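Local coordinates for cyclase (Streptomyces sp. R1128, PDB 3TFZ), which probably catalyses the regiospecific cyclisation and aromatisation of a nascent polyketide chain in the R1128 biosynthetic pathway, at residues D32-P36 against D149-V153; P36-E41 against V52-D57. One frame throughout, in Å; residues are numbered along the deposited sequence.

Contact 1: residues D32-P36 against D149-V153. With K (potassium ion), chain G.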
ATOM      1  N   ASP A  32       7.953 -17.227 -14.872  1.00 27.14           N
ATOM      2  CA  ASP A  32       9.009 -17.556 -13.869  1.00 28.62           C
ATOM      3  C   ASP A  32       8.910 -16.853 -12.519  1.00 27.41           C
ATOM      4  O   ASP A  32       9.078 -17.502 -11.514  1.00 29.43           O
ATOM      5  CB  ASP A  32      10.396 -17.324 -14.466  1.00 28.14           C
ATOM      6  CG  ASP A  32      10.632 -18.188 -15.659  1.00 33.61           C
ATOM      7  OD1 ASP A  32      11.268 -17.673 -16.625  1.00 40.02           O
ATOM      8  OD2 ASP A  32      10.140 -19.363 -15.638  1.00 31.22           O
ATOM      9  N   ILE A  33       8.592 -15.569 -12.525  1.00 24.66           N
ATOM     10  CA  ILE A  33       8.679 -14.631 -11.381  1.00 24.26           C
ATOM     11  C   ILE A  33       7.332 -14.575 -10.581  1.00 24.29           C
ATOM     12  O   ILE A  33       7.324 -14.304  -9.353  1.00 24.66           O
ATOM     13  CB  ILE A  33       9.207 -13.264 -12.044  1.00 24.02           C
ATOM     14  CG1 ILE A  33      10.693 -13.383 -12.331  1.00 23.89           C
ATOM     15  CG2 ILE A  33       8.642 -11.822 -11.542  1.00 23.40           C
ATOM     16  CD1 ILE A  33      11.101 -12.486 -13.483  1.00 27.19           C
ATOM     17  N   PHE A  34       6.204 -14.885 -11.235  1.00 23.49           N
ATOM     18  CA  PHE A  34       4.862 -14.828 -10.564  1.00 22.15           C
ATOM     19  C   PHE A  34       4.396 -16.193 -10.392  1.00 23.19           C
ATOM     20  O   PHE A  34       4.187 -16.854 -11.385  1.00 26.23           O
ATOM     21  CB  PHE A  34       3.813 -14.040 -11.336  1.00 22.38           C
ATOM     22  CG  PHE A  34       4.089 -12.505 -11.390  1.00 20.42           C
ATOM     23  CD1 PHE A  34       4.803 -11.959 -12.375  1.00 20.65           C
ATOM     24  CD2 PHE A  34       3.630 -11.683 -10.437  1.00 24.90           C
ATOM     25  CE1 PHE A  34       5.094 -10.619 -12.410  1.00 24.49           C
ATOM     26  CE2 PHE A  34       3.937 -10.304 -10.479  1.00 29.22           C
ATOM     27  CZ  PHE A  34       4.639  -9.779 -11.469  1.00 18.10           C
ATOM     28  N   PRO A  35       4.394 -16.702  -9.139  1.00 22.83           N
ATOM     29  CA  PRO A  35       3.982 -18.113  -8.947  1.00 24.04           C
ATOM     30  C   PRO A  35       2.600 -18.484  -9.527  1.00 25.15           C
ATOM     31  O   PRO A  35       2.449 -19.530 -10.136  1.00 24.47           O
ATOM     32  CB  PRO A  35       4.147 -18.336  -7.402  1.00 23.82           C
ATOM     33  CG  PRO A  35       5.370 -17.256  -7.050  1.00 20.34           C
ATOM     34  CD  PRO A  35       4.886 -16.063  -7.875  1.00 20.30           C
ATOM     35  N   PRO A  36       1.597 -17.616  -9.381  1.00 25.17           N
ATOM     36  CA  PRO A  36       0.286 -18.115  -9.937  1.00 25.59           C
ATOM     37  C   PRO A  36       0.223 -17.967 -11.459  1.00 24.94           C
ATOM     38  O   PRO A  36      -0.593 -18.635 -12.091  1.00 24.44           O
ATOM     39  CB  PRO A  36      -0.761 -17.181  -9.259  1.00 26.75           C
ATOM     40  CG  PRO A  36       0.053 -16.329  -8.187  1.00 25.52           C
ATOM     41  CD  PRO A  36       1.476 -16.271  -8.778  1.00 22.62           C
ATOM     42  N   ASP A 149       1.515 -10.459  -6.243  1.00 19.03           N
ATOM     43  CA  ASP A 149       2.217  -9.819  -7.357  1.00 19.38           C
ATOM     44  C   ASP A 149       3.294  -8.847  -6.884  1.00 17.76           C
ATOM     45  O   ASP A 149       4.419  -8.813  -7.386  1.00 17.49           O
ATOM     46  CB  ASP A 149       1.171  -9.077  -8.281  1.00 21.15           C
ATOM     47  CG  ASP A 149       0.390 -10.024  -9.268  1.00 27.21           C
ATOM     48  OD1 ASP A 149       0.651 -11.277  -9.319  1.00 28.96           O
ATOM     49  OD2 ASP A 149      -0.507  -9.487 -10.005  1.00 33.02           O
ATOM     50  N   LEU A 150       2.882  -7.923  -6.019  1.00 17.53           N
ATOM     51  CA  LEU A 150       3.809  -7.004  -5.326  1.00 14.47           C
ATOM     52  C   LEU A 150       4.997  -7.740  -4.728  1.00 14.84           C
ATOM     53  O   LEU A 150       6.078  -7.290  -4.941  1.00 17.69           O
ATOM     54  CB  LEU A 150       3.061  -6.188  -4.248  1.00 11.99           C
ATOM     55  CG  LEU A 150       2.249  -4.962  -4.712  1.00 14.50           C
ATOM     56  CD1 LEU A 150       1.358  -4.383  -3.599  1.00  9.55           C
ATOM     57  CD2 LEU A 150       3.128  -3.788  -5.296  1.00 12.83           C
ATOM     58  N   ASN A 151       4.777  -8.776  -3.895  1.00 15.89           N
ATOM     59  CA  ASN A 151       5.815  -9.633  -3.281  1.00 17.42           C
ATOM     60  C   ASN A 151       6.712 -10.431  -4.325  1.00 16.94           C
ATOM     61  O   ASN A 151       7.916 -10.614  -4.129  1.00 17.93           O
ATOM     62  CB  ASN A 151       5.205 -10.589  -2.226  1.00 16.81           C
ATOM     63  CG  ASN A 151       4.681  -9.835  -0.962  1.00 23.99           C
ATOM     64  OD1 ASN A 151       5.206  -8.778  -0.501  1.00 22.14           O
ATOM     65  ND2 ASN A 151       3.674 -10.439  -0.344  1.00 30.46           N
ATOM     66  N   ALA A 152       6.118 -10.885  -5.416  1.00 17.53           N
ATOM     67  CA  ALA A 152       6.821 -11.546  -6.541  1.00 16.83           C
ATOM     68  C   ALA A 152       7.854 -10.555  -7.061  1.00 17.46           C
ATOM     69  O   ALA A 152       9.034 -10.903  -7.210  1.00 19.98           O
ATOM     70  CB  ALA A 152       5.857 -11.882  -7.621  1.00 15.35           C
ATOM     71  N   VAL A 153       7.425  -9.305  -7.297  1.00 15.99           N
ATOM     72  CA  VAL A 153       8.274  -8.321  -7.933  1.00 14.97           C
ATOM     73  C   VAL A 153       9.444  -7.930  -6.991  1.00 15.50           C
ATOM     74  O   VAL A 153      10.583  -7.801  -7.424  1.00 16.00           O
ATOM     75  CB  VAL A 153       7.504  -7.075  -8.446  1.00 14.05           C
ATOM     76  CG1 VAL A 153       8.524  -6.024  -9.012  1.00 12.74           C
ATOM     77  CG2 VAL A 153       6.555  -7.435  -9.512  1.00 13.43           C
TER
HETATM   78  K     K G 170       4.834 -19.343 -12.197  1.00 37.20           K
HETATM   79  O   HOH W   1       7.093 -18.846 -10.436  1.00 24.33           O
HETATM   80  O   HOH W   2       9.719 -13.433  -7.371  1.00 14.90           O

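Contact 2: residues P36-E41 against V52-D57. With K (potassium ion), chain G.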
ATOM      1  N   PRO A  36       1.597 -17.616  -9.381  1.00 25.17           N
ATOM      2  CA  PRO A  36       0.286 -18.115  -9.937  1.00 25.59           C
ATOM      3  C   PRO A  36       0.223 -17.967 -11.459  1.00 24.94           C
ATOM      4  O   PRO A  36      -0.593 -18.635 -12.091  1.00 24.44           O
ATOM      5  CB  PRO A  36      -0.761 -17.181  -9.259  1.00 26.75           C
ATOM      6  CG  PRO A  36       0.053 -16.329  -8.187  1.00 25.52           C
ATOM      7  CD  PRO A  36       1.476 -16.271  -8.778  1.00 22.62           C
ATOM      8  N   THR A  37       1.111 -17.129 -12.057  1.00 22.26           N
ATOM      9  CA  THR A  37       1.280 -17.078 -13.531  1.00 23.19           C
ATOM     10  C   THR A  37       1.891 -18.296 -14.217  1.00 26.00           C
ATOM     11  O   THR A  37       3.114 -18.541 -14.023  1.00 29.05           O
ATOM     12  CB  THR A  37       1.992 -15.830 -13.935  1.00 21.14           C
ATOM     13  OG1 THR A  37       1.274 -14.827 -13.290  1.00 18.79           O
ATOM     14  CG2 THR A  37       1.966 -15.585 -15.522  1.00 16.74           C
ATOM     15  N   GLU A  38       1.089 -19.054 -14.964  1.00 32.07           N
ATOM     16  CA  GLU A  38       1.560 -20.290 -15.614  1.00 35.36           C
ATOM     17  C   GLU A  38       2.171 -20.086 -17.022  1.00 34.06           C
ATOM     18  O   GLU A  38       2.959 -20.881 -17.510  1.00 34.61           O
ATOM     19  CB  GLU A  38       0.411 -21.312 -15.733  1.00 37.75           C
ATOM     20  CG  GLU A  38      -0.207 -21.742 -14.393  1.00 45.40           C
ATOM     21  CD  GLU A  38       0.812 -22.333 -13.396  1.00 57.36           C
ATOM     22  OE1 GLU A  38       1.218 -23.520 -13.595  1.00 63.74           O
ATOM     23  OE2 GLU A  38       1.226 -21.616 -12.423  1.00 61.63           O
ATOM     24  N   LYS A  39       1.784 -19.018 -17.686  1.00 32.22           N
ATOM     25  CA  LYS A  39       2.084 -18.868 -19.103  1.00 32.80           C
ATOM     26  C   LYS A  39       1.822 -17.438 -19.471  1.00 29.69           C
ATOM     27  O   LYS A  39       0.841 -16.831 -19.043  1.00 28.80           O
ATOM     28  CB  LYS A  39       1.241 -19.820 -19.973  1.00 35.16           C
ATOM     29  CG  LYS A  39       1.742 -20.011 -21.393  1.00 39.11           C
ATOM     30  CD  LYS A  39       0.770 -20.789 -22.303  1.00 44.51           C
ATOM     31  CE  LYS A  39       1.498 -21.146 -23.656  1.00 51.68           C
ATOM     32  NZ  LYS A  39       0.651 -21.860 -24.758  1.00 57.54           N
ATOM     33  N   VAL A  40       2.736 -16.897 -20.238  1.00 29.16           N
ATOM     34  CA  VAL A  40       2.628 -15.580 -20.792  1.00 29.75           C
ATOM     35  C   VAL A  40       2.818 -15.722 -22.306  1.00 32.58           C
ATOM     36  O   VAL A  40       3.696 -16.489 -22.764  1.00 34.49           O
ATOM     37  CB  VAL A  40       3.795 -14.655 -20.336  1.00 29.11           C
ATOM     38  CG1 VAL A  40       3.667 -13.271 -20.958  1.00 26.61           C
ATOM     39  CG2 VAL A  40       3.851 -14.526 -18.859  1.00 31.62           C
ATOM     40  N   GLU A  41       2.112 -14.893 -23.068  1.00 30.95           N
ATOM     41  CA  GLU A  41       2.298 -14.869 -24.471  1.00 32.19           C
ATOM     42  C   GLU A  41       2.129 -13.480 -25.071  1.00 29.87           C
ATOM     43  O   GLU A  41       1.123 -12.860 -24.810  1.00 26.67           O
ATOM     44  CB  GLU A  41       1.234 -15.777 -24.988  1.00 35.40           C
ATOM     45  CG  GLU A  41       1.245 -16.081 -26.407  1.00 44.92           C
ATOM     46  CD  GLU A  41       0.011 -16.919 -26.685  1.00 58.78           C
ATOM     47  OE1 GLU A  41      -0.351 -17.007 -27.934  1.00 57.59           O
ATOM     48  OE2 GLU A  41      -0.565 -17.427 -25.594  1.00 58.32           O
ATOM     49  N   VAL A  52      -0.693  -8.717 -24.294  1.00 25.87           N
ATOM     50  CA  VAL A  52      -0.144  -9.921 -23.683  1.00 25.83           C
ATOM     51  C   VAL A  52      -1.273 -10.832 -23.224  1.00 25.60           C
ATOM     52  O   VAL A  52      -2.188 -10.431 -22.518  1.00 24.44           O
ATOM     53  CB  VAL A  52       0.975  -9.540 -22.551  1.00 22.53           C
ATOM     54  CG1 VAL A  52       0.447  -9.715 -21.221  1.00 25.75           C
ATOM     55  CG2 VAL A  52       2.135 -10.387 -22.619  1.00 24.74           C
ATOM     56  N   ARG A  53      -1.179 -12.076 -23.642  1.00 26.12           N
ATOM     57  CA  ARG A  53      -2.060 -13.124 -23.167  1.00 27.26           C
ATOM     58  C   ARG A  53      -1.494 -13.885 -21.921  1.00 24.56           C
ATOM     59  O   ARG A  53      -0.378 -14.278 -21.922  1.00 21.94           O
ATOM     60  CB  ARG A  53      -2.343 -14.047 -24.325  1.00 30.23           C
ATOM     61  CG  ARG A  53      -3.027 -15.278 -23.949  1.00 35.59           C
ATOM     62  CD  ARG A  53      -4.111 -14.909 -23.082  1.00 36.85           C
ATOM     63  NE  ARG A  53      -5.281 -15.783 -23.244  1.00 45.95           N
ATOM     64  CZ  ARG A  53      -5.880 -16.011 -24.394  1.00 46.59           C
ATOM     65  NH1 ARG A  53      -5.298 -15.529 -25.490  1.00 45.76           N
ATOM     66  NH2 ARG A  53      -6.993 -16.777 -24.440  1.00 51.27           N
ATOM     67  N   LEU A  54      -2.291 -14.025 -20.854  1.00 25.30           N
ATOM     68  CA  LEU A  54      -1.814 -14.549 -19.555  1.00 25.06           C
ATOM     69  C   LEU A  54      -2.677 -15.696 -19.077  1.00 25.15           C
ATOM     70  O   LEU A  54      -3.862 -15.594 -19.046  1.00 28.17           O
ATOM     71  CB  LEU A  54      -1.780 -13.426 -18.506  1.00 23.69           C
ATOM     72  CG  LEU A  54      -0.727 -12.305 -18.708  1.00 29.11           C
ATOM     73  CD1 LEU A  54      -1.149 -10.921 -18.269  1.00 26.91           C
ATOM     74  CD2 LEU A  54       0.558 -12.680 -18.000  1.00 33.05           C
ATOM     75  N   HIS A  55      -2.062 -16.775 -18.657  1.00 26.46           N
ATOM     76  CA  HIS A  55      -2.715 -17.918 -17.912  1.00 29.09           C
ATOM     77  C   HIS A  55      -2.245 -17.834 -16.459  1.00 28.17           C
ATOM     78  O   HIS A  55      -1.063 -17.909 -16.198  1.00 25.17           O
ATOM     79  CB  HIS A  55      -2.407 -19.340 -18.551  1.00 31.71           C
ATOM     80  CG  HIS A  55      -2.826 -19.439 -19.986  1.00 35.37           C
ATOM     81  ND1 HIS A  55      -2.247 -18.664 -20.987  1.00 37.38           N
ATOM     82  CD2 HIS A  55      -3.853 -20.110 -20.568  1.00 42.04           C
ATOM     83  CE1 HIS A  55      -2.892 -18.895 -22.124  1.00 42.99           C
ATOM     84  NE2 HIS A  55      -3.850 -19.783 -21.905  1.00 40.72           N
ATOM     85  N   VAL A  56      -3.217 -17.689 -15.552  1.00 29.73           N
ATOM     86  CA  VAL A  56      -3.003 -17.368 -14.129  1.00 29.59           C
ATOM     87  C   VAL A  56      -3.985 -18.208 -13.290  1.00 34.17           C
ATOM     88  O   VAL A  56      -5.193 -18.076 -13.469  1.00 33.01           O
ATOM     89  CB  VAL A  56      -3.198 -15.877 -13.806  1.00 26.85           C
ATOM     90  CG1 VAL A  56      -2.909 -15.559 -12.307  1.00 21.54           C
ATOM     91  CG2 VAL A  56      -2.340 -14.941 -14.788  1.00 24.38           C
ATOM     92  N   ASP A  57      -3.486 -19.066 -12.378  1.00 37.16           N
ATOM     93  CA  ASP A  57      -4.459 -19.619 -11.427  1.00 43.38           C
ATOM     94  C   ASP A  57      -5.005 -18.644 -10.377  1.00 42.18           C
ATOM     95  O   ASP A  57      -4.264 -18.019  -9.637  1.00 40.49           O
ATOM     96  CB  ASP A  57      -4.069 -20.996 -10.848  1.00 49.10           C
ATOM     97  CG  ASP A  57      -2.633 -21.117 -10.654  1.00 52.26           C
ATOM     98  OD1 ASP A  57      -2.140 -20.309  -9.838  1.00 60.00           O
ATOM     99  OD2 ASP A  57      -2.010 -21.977 -11.332  1.00 58.70           O
TER
HETATM  100  K     K G 170       4.834 -19.343 -12.197  1.00 37.20           K
HETATM  101  O   HOH W   1       7.093 -18.846 -10.436  1.00 24.33           O

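Contact 1: residues D32-P36 against D149-V153
The ring of Phe34 packs against the long helix 131-164: Asp149 CA lies at its edge and in its plane, while Asp149 OD1, Ala152 CB and Val153 CG2 come in obliquely. This is the helix-grip arrangement of the Bet v 1-like fold, in which an antiparallel sheet wraps round a long C-terminal helix; here the turn that ends helix 30-33 rests on that helix. The carboxylate of Asp149 stands nearly upright to the ring, their planes 80° apart, and its OD1 comes obliquely to within 3.2 Å of Phe34 CD2. With CG anti to its own carbonyl carbon (chi1 -69°), the Phe34 side chain reaches beside the helix, where CZ packs on Val153 CG2 at 3.6 Å. Alanine suits position 152 because the backbones come close, with the CA atoms of Phe34 and Ala152 5.5 Å apart. Its methyl, directed at the turn, touches both Phe34 CD2 and Ile33 O, the latter 3.3 Å from CB. On the other side of the turn, the carbonyls of Phe34 and Pro35 bind a potassium ion, together with those of Ala31 and Thr37. Water 2 bridges the turn and the helix, donating to Ala152 O at 2.6 Å and to Ile33 O at 3.2 Å.

Contact 2: residues P36-E41 against V52-D57
His55 faces Lys39 across the two strands, and the pair lies side by side, pointing the same way. A chi1 of -57° sets His55 CG opposite the carbonyl carbon and lays the imidazole beside the extended lysine chain, with ND1 3.8 Å from Lys39 CB. This nitrogen is buried without a hydrogen-bonding partner. In the backbone, His55 N gives Lys39 O an almost straight bond of 2.9 Å (173° at the hydrogen). The carbonyl of His55 takes the N-H of Glu38 at 2.7 Å and, weakly, that of Lys39. Two residues thus face one, the classic beta bulge, in the hairpin of strands 37-46 and 49-58; strand 37-46 is the outermost on this side of the sheet within the chain. Beyond the bulge Glu41 runs extended beside Arg53, their carboxylate and guanidinium planes 1° apart. The aliphatic part of the arginine does the touching, with Glu41 OE2 3.7 Å from Arg53 CG, whereas Arg53 NE bonds to Thr64 on the next strand. Branched side chains, apolar but for Thr37, suit the face holding Thr37, Val40, Leu54 and Val56: Val40 CG2 meets Leu54 CD2 at 3.9 Å, and Val40 also touches helix 30-33. Nearer the potassium ion, which Thr37 O helps to bind, Asp57 N donates to Pro36 O at 2.9 Å. Asp57 OD1 turns back against Pro36, touching CA and CB and standing 3.2 Å from Pro36 O, two acceptors with no bond between them. Asp57 OD2 lies 3.4 Å from Glu38 OE2, a like-charge approach that may raise the pKa of one acid. An alanine here would probably open a gap beside Pro36 CA and CB, where Asp57 OD1 now packs.

Overall arrangement
From the N terminus the chain passes through strand 5-13 and helix 17-25 to helix 30-33, where the first segment of contact 1 begins. It then runs through Pro36, common to both contacts, directly into strand 37-46. Contact 2 closes a short hairpin loop, with only ten residues between its segments. Contact 1 closes a far longer one: 112 residues, including most of the sheet, intervene before helix 131-164 returns to the turn, so the hairpin falls wholly within it. Together they tie one border of the sheet, by way of the turn, to the long helix, while the potassium ion and water 1 belong to both.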